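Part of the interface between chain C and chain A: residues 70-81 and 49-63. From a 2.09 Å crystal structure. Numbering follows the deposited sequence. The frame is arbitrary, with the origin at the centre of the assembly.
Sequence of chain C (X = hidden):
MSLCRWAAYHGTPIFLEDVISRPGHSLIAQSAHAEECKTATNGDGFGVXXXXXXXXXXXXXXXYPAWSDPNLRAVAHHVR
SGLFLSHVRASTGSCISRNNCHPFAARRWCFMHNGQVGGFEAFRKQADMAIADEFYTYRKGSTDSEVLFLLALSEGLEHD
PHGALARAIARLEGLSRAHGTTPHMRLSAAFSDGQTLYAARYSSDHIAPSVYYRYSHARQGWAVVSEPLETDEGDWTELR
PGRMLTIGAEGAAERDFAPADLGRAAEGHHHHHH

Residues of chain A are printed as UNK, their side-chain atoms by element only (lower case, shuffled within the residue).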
# COMPACT_ATOMS: atom_id res chain seq x y z
N PRO C 70 5.08 -2.84 -9.18
CA PRO C 70 6.13 -2.38 -10.11
C PRO C 70 7.48 -2.25 -9.40
O PRO C 70 8.52 -2.47 -10.01
CB PRO C 70 5.63 -1.01 -10.57
CG PRO C 70 4.25 -0.86 -10.03
CD PRO C 70 4.13 -1.77 -8.86
N ASN C 71 7.46 -1.94 -8.11
CA ASN C 71 8.68 -1.85 -7.35
C ASN C 71 9.42 -3.18 -7.24
O ASN C 71 10.63 -3.24 -7.49
CB ASN C 71 8.43 -1.21 -5.99
CG ASN C 71 7.96 0.23 -6.12
OD1 ASN C 71 8.34 0.94 -7.05
ND2 ASN C 71 7.14 0.66 -5.18
N LEU C 72 8.69 -4.24 -6.87
CA LEU C 72 9.25 -5.59 -6.86
C LEU C 72 9.80 -5.96 -8.23
O LEU C 72 10.91 -6.50 -8.33
CB LEU C 72 8.17 -6.60 -6.44
CG LEU C 72 8.49 -8.07 -6.24
CD1 LEU C 72 9.86 -8.37 -5.62
CD2 LEU C 72 7.38 -8.63 -5.34
N ARG C 73 9.02 -5.68 -9.26
CA ARG C 73 9.47 -5.78 -10.65
C ARG C 73 10.83 -5.08 -10.85
O ARG C 73 11.78 -5.70 -11.36
CB ARG C 73 8.45 -5.13 -11.59
CG ARG C 73 7.33 -6.03 -12.09
CD ARG C 73 6.06 -5.20 -12.33
NE ARG C 73 5.52 -5.28 -13.69
CZ ARG C 73 4.68 -6.21 -14.14
NH1 ARG C 73 4.26 -7.20 -13.35
NH2 ARG C 73 4.25 -6.17 -15.40
N ALA C 74 10.91 -3.80 -10.47
CA ALA C 74 12.17 -3.03 -10.63
C ALA C 74 13.34 -3.68 -9.90
O ALA C 74 14.44 -3.85 -10.46
CB ALA C 74 12.00 -1.59 -10.16
N VAL C 75 13.10 -4.06 -8.66
CA VAL C 75 14.11 -4.67 -7.83
C VAL C 75 14.60 -6.02 -8.40
O VAL C 75 15.82 -6.27 -8.45
CB VAL C 75 13.61 -4.77 -6.38
CG1 VAL C 75 14.49 -5.69 -5.52
CG2 VAL C 75 13.49 -3.37 -5.77
N ALA C 76 13.67 -6.88 -8.82
CA ALA C 76 14.04 -8.19 -9.33
C ALA C 76 14.76 -8.07 -10.65
O ALA C 76 15.61 -8.90 -10.96
CB ALA C 76 12.82 -9.11 -9.45
N HIS C 77 14.40 -7.04 -11.44
CA HIS C 77 14.97 -6.83 -12.74
C HIS C 77 16.38 -6.20 -12.61
O HIS C 77 17.20 -6.32 -13.51
CB HIS C 77 14.04 -5.96 -13.60
CG HIS C 77 14.51 -5.73 -15.00
ND1 HIS C 77 14.79 -6.75 -15.88
CD2 HIS C 77 14.74 -4.58 -15.69
CE1 HIS C 77 15.17 -6.25 -17.04
NE2 HIS C 77 15.16 -4.94 -16.95
N HIS C 78 16.66 -5.55 -11.48
CA HIS C 78 17.88 -4.73 -11.35
C HIS C 78 18.94 -5.18 -10.32
O HIS C 78 20.09 -4.80 -10.43
CB HIS C 78 17.54 -3.25 -11.12
CG HIS C 78 17.28 -2.50 -12.39
ND1 HIS C 78 16.01 -2.23 -12.85
CD2 HIS C 78 18.13 -1.97 -13.29
CE1 HIS C 78 16.09 -1.57 -13.99
NE2 HIS C 78 17.37 -1.40 -14.28
N VAL C 79 18.54 -5.93 -9.32
CA VAL C 79 19.45 -6.42 -8.28
C VAL C 79 19.95 -7.84 -8.60
O VAL C 79 19.16 -8.72 -8.96
CB VAL C 79 18.73 -6.50 -6.90
CG1 VAL C 79 19.61 -7.23 -5.89
CG2 VAL C 79 18.42 -5.05 -6.43
N ARG C 80 21.26 -8.03 -8.47
CA ARG C 80 21.93 -9.30 -8.70
C ARG C 80 22.40 -9.88 -7.38
O ARG C 80 22.85 -9.15 -6.53
CB ARG C 80 23.15 -9.09 -9.62
CG ARG C 80 22.77 -8.78 -11.08
CD ARG C 80 24.02 -8.44 -11.95
NE ARG C 80 24.68 -7.22 -11.46
CZ ARG C 80 25.66 -6.60 -12.10
NH1 ARG C 80 26.07 -7.07 -13.28
NH2 ARG C 80 26.21 -5.50 -11.60
N SER C 81 22.29 -11.19 -7.18
CA SER C 81 22.75 -11.79 -5.94
C SER C 81 23.13 -13.24 -6.12
O SER C 81 22.51 -13.94 -6.93
CB SER C 81 21.63 -11.72 -4.89
OG SER C 81 21.98 -12.48 -3.74
N UNK A 49 15.54 6.64 -8.69
CA UNK A 49 15.91 6.04 -9.94
C UNK A 49 17.39 5.86 -9.86
O UNK A 49 18.07 6.77 -9.49
c UNK A 49 15.54 6.96 -11.13
N UNK A 50 17.91 4.68 -10.20
CA UNK A 50 19.35 4.45 -10.08
C UNK A 50 19.86 3.60 -11.20
O UNK A 50 19.12 2.78 -11.75
c UNK A 50 17.45 -0.73 -8.24
c UNK A 50 18.45 0.20 -8.47
c UNK A 50 16.93 2.07 -8.10
c UNK A 50 19.71 3.76 -8.75
c UNK A 50 18.21 1.61 -8.41
c UNK A 50 20.37 1.25 -8.93
c UNK A 50 16.19 -0.26 -7.96
c UNK A 50 19.46 2.26 -8.71
c UNK A 50 15.92 1.14 -7.88
n UNK A 50 19.77 0.02 -8.80
N UNK A 51 21.13 3.80 -11.54
CA UNK A 51 21.75 2.98 -12.59
C UNK A 51 22.72 2.03 -11.89
O UNK A 51 23.45 2.42 -10.99
c UNK A 51 19.84 6.44 -15.82
c UNK A 51 20.17 5.19 -16.36
c UNK A 51 21.21 6.01 -13.90
c UNK A 51 21.05 4.36 -15.64
o UNK A 51 18.99 7.31 -16.46
c UNK A 51 22.51 3.87 -13.62
c UNK A 51 21.58 4.77 -14.41
c UNK A 51 20.36 6.84 -14.60
N UNK A 52 22.71 0.80 -12.37
CA UNK A 52 23.59 -0.23 -11.85
C UNK A 52 24.08 -1.09 -13.00
O UNK A 52 25.12 -0.81 -13.59
c UNK A 52 23.75 -2.13 -10.16
o UNK A 52 23.23 -3.05 -9.50
o UNK A 52 24.99 -2.00 -10.30
c UNK A 52 22.83 -1.12 -10.85
N UNK A 53 23.34 -2.14 -13.33
CA UNK A 53 23.85 -3.10 -14.32
C UNK A 53 23.20 -2.94 -15.69
O UNK A 53 23.60 -3.62 -16.63
c UNK A 53 23.68 -4.54 -13.82
N UNK A 54 22.20 -2.07 -15.83
CA UNK A 54 21.52 -2.00 -17.11
C UNK A 54 21.60 -0.57 -17.66
O UNK A 54 21.75 0.38 -16.88
n UNK A 54 18.87 -7.03 -17.67
c UNK A 54 18.44 -4.40 -16.72
c UNK A 54 18.22 -6.87 -16.52
c UNK A 54 19.77 -3.79 -16.24
n UNK A 54 18.01 -5.65 -16.05
n UNK A 54 17.77 -7.96 -15.87
c UNK A 54 20.05 -2.44 -16.99
N UNK A 55 21.46 -0.41 -19.00
CA UNK A 55 21.41 0.97 -19.50
C UNK A 55 20.13 1.69 -19.01
O UNK A 55 20.12 2.90 -18.89
c UNK A 55 21.43 -1.39 -20.10
c UNK A 55 21.98 -0.57 -21.24
c UNK A 55 21.41 0.79 -21.02
N UNK A 56 19.08 0.94 -18.69
CA UNK A 56 17.88 1.56 -18.06
C UNK A 56 18.09 1.72 -16.55
O UNK A 56 18.72 0.90 -15.94
c UNK A 56 16.62 0.71 -18.26
c UNK A 56 17.23 -0.50 -20.44
o UNK A 56 17.94 -1.30 -19.77
c UNK A 56 16.22 0.40 -19.71
o UNK A 56 17.31 -0.41 -21.70
N UNK A 57 17.52 2.75 -15.94
CA UNK A 57 17.56 2.85 -14.48
C UNK A 57 16.51 1.93 -13.82
O UNK A 57 15.42 1.74 -14.34
c UNK A 57 17.17 4.30 -14.23
c UNK A 57 16.20 4.58 -15.35
c UNK A 57 16.75 3.86 -16.56
N UNK A 58 16.84 1.36 -12.67
CA UNK A 58 15.78 0.81 -11.82
C UNK A 58 14.97 2.00 -11.30
O UNK A 58 15.54 3.06 -11.07
N UNK A 59 13.67 1.82 -11.11
CA UNK A 59 12.81 2.90 -10.63
C UNK A 59 11.90 2.41 -9.47
O UNK A 59 11.10 1.51 -9.66
c UNK A 59 11.84 5.86 -10.92
c UNK A 59 11.98 3.46 -11.80
c UNK A 59 10.11 4.97 -12.59
c UNK A 59 11.04 4.61 -11.44
N UNK A 60 12.07 2.96 -8.27
CA UNK A 60 11.26 2.58 -7.13
C UNK A 60 10.51 3.82 -6.71
O UNK A 60 11.14 4.85 -6.40
c UNK A 60 9.80 2.14 -2.89
c UNK A 60 12.12 2.09 -5.95
c UNK A 60 11.33 0.31 -4.32
c UNK A 60 10.59 -0.12 -3.20
c UNK A 60 11.32 1.64 -4.73
c UNK A 60 9.82 0.80 -2.49
o UNK A 60 9.09 0.38 -1.38
c UNK A 60 10.54 2.54 -3.99
N UNK A 61 9.18 3.73 -6.72
CA UNK A 61 8.35 4.81 -6.23
C UNK A 61 7.03 4.36 -5.60
O UNK A 61 6.40 3.38 -6.03
c UNK A 61 8.11 5.87 -7.31
n UNK A 61 5.40 5.86 -12.61
n UNK A 61 6.70 5.83 -10.74
n UNK A 61 6.51 7.78 -11.98
c UNK A 61 7.50 5.33 -8.55
c UNK A 61 6.21 6.50 -11.77
c UNK A 61 7.58 6.35 -9.71
N UNK A 62 6.62 5.09 -4.57
CA UNK A 62 5.51 4.70 -3.74
C UNK A 62 4.94 5.94 -3.08
O UNK A 62 5.62 6.98 -3.00
o UNK A 62 5.42 1.71 -1.60
c UNK A 62 6.02 3.75 -2.65
c UNK A 62 5.03 2.66 -2.31
o UNK A 62 3.86 2.76 -2.76
N UNK A 63 3.71 5.84 -2.59
CA UNK A 63 3.06 6.98 -1.94
C UNK A 63 3.23 6.94 -0.41
O UNK A 63 2.64 7.74 0.32
c UNK A 63 1.57 7.10 -2.36
c UNK A 63 0.78 5.84 -1.99
c UNK A 63 1.44 7.42 -3.87

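Position 49 carries one side-chain carbon, out of reach of the chain C stretch: Ala A49. At position 50 one carbon leads into fused five- and six-membered rings holding eight carbons and a nitrogen, and a ring carbon approaches His C78 CB. This is Trp A50; its CZ2 lies 3.8 Å from His C78 CB. Position 51, a carbon and a six-carbon ring bearing an oxygen, points away from chain C and is Tyr A51.

Position 52 has two carbons, the second carrying two oxygens, one of which approaches the Arg C80 guanidinium. This is Asp A52, whose OD1 forms a long salt bridge with Arg C80 NH2 at 3.9 Å. Position 53 shows a single carbon over one face of the Arg C80 guanidinium; it is Ala A53, with CB 3.3 Å from Arg C80 CZ. Position 54 runs through three carbons and a nitrogen to a carbon bearing two more nitrogens; two of its nitrogens reach His C77 O. It is Arg A54: NE and NH2 both donate to His C77 O, at 2.7 and 2.9 Å, while the guanidinium lies flat on the His C77 ring.

Position 55 closes three carbons onto its own backbone N and faces away: Pro A55. Position 56 has three carbons, the third with two oxygens, yet its backbone O meets the His C78 ring. It is Glu A56; His C78 NE2 donates to Glu A56 O at 3.1 Å. Position 57, another ring closed on the backbone, is Pro A57.

Position 58 has no side-chain atoms, and its CA sits over one face of the His C78 ring. It is Gly A58; an ideal CB would clash with Trp A50 CH2. Position 59, four carbons forked at the second, brings its backbone O within 3.3 Å of Ala C74 CB and is Leu A59. Position 60 is a carbon and a six-carbon ring with one oxygen, Asn C71 CB lying over its face: Tyr A60.

Position 61 has three carbons, a nitrogen, then a carbon carrying two more nitrogens; its CA-to-CB bond points away, but its backbone meets Asn C71. It is Arg A61: N donates to Asn C71 OD1 and O accepts from Asn C71 ND2, both at 2.9 Å. Position 62, two carbons and two oxygens near Asn C71 ND2, is Asp A62; position 63, one carbon carrying two, is Val A63, out of reach.

The axes of the helix and strand 58-62 run roughly antiparallel. Asn C71 reads one residue's backbone amide and carbonyl, small Ala C74 and Gly A58 permit close packing, and His C78 joins a backbone hydrogen bond to ring packing.

Chain A, residues 49-63: AWYDARPEPGLYRDV
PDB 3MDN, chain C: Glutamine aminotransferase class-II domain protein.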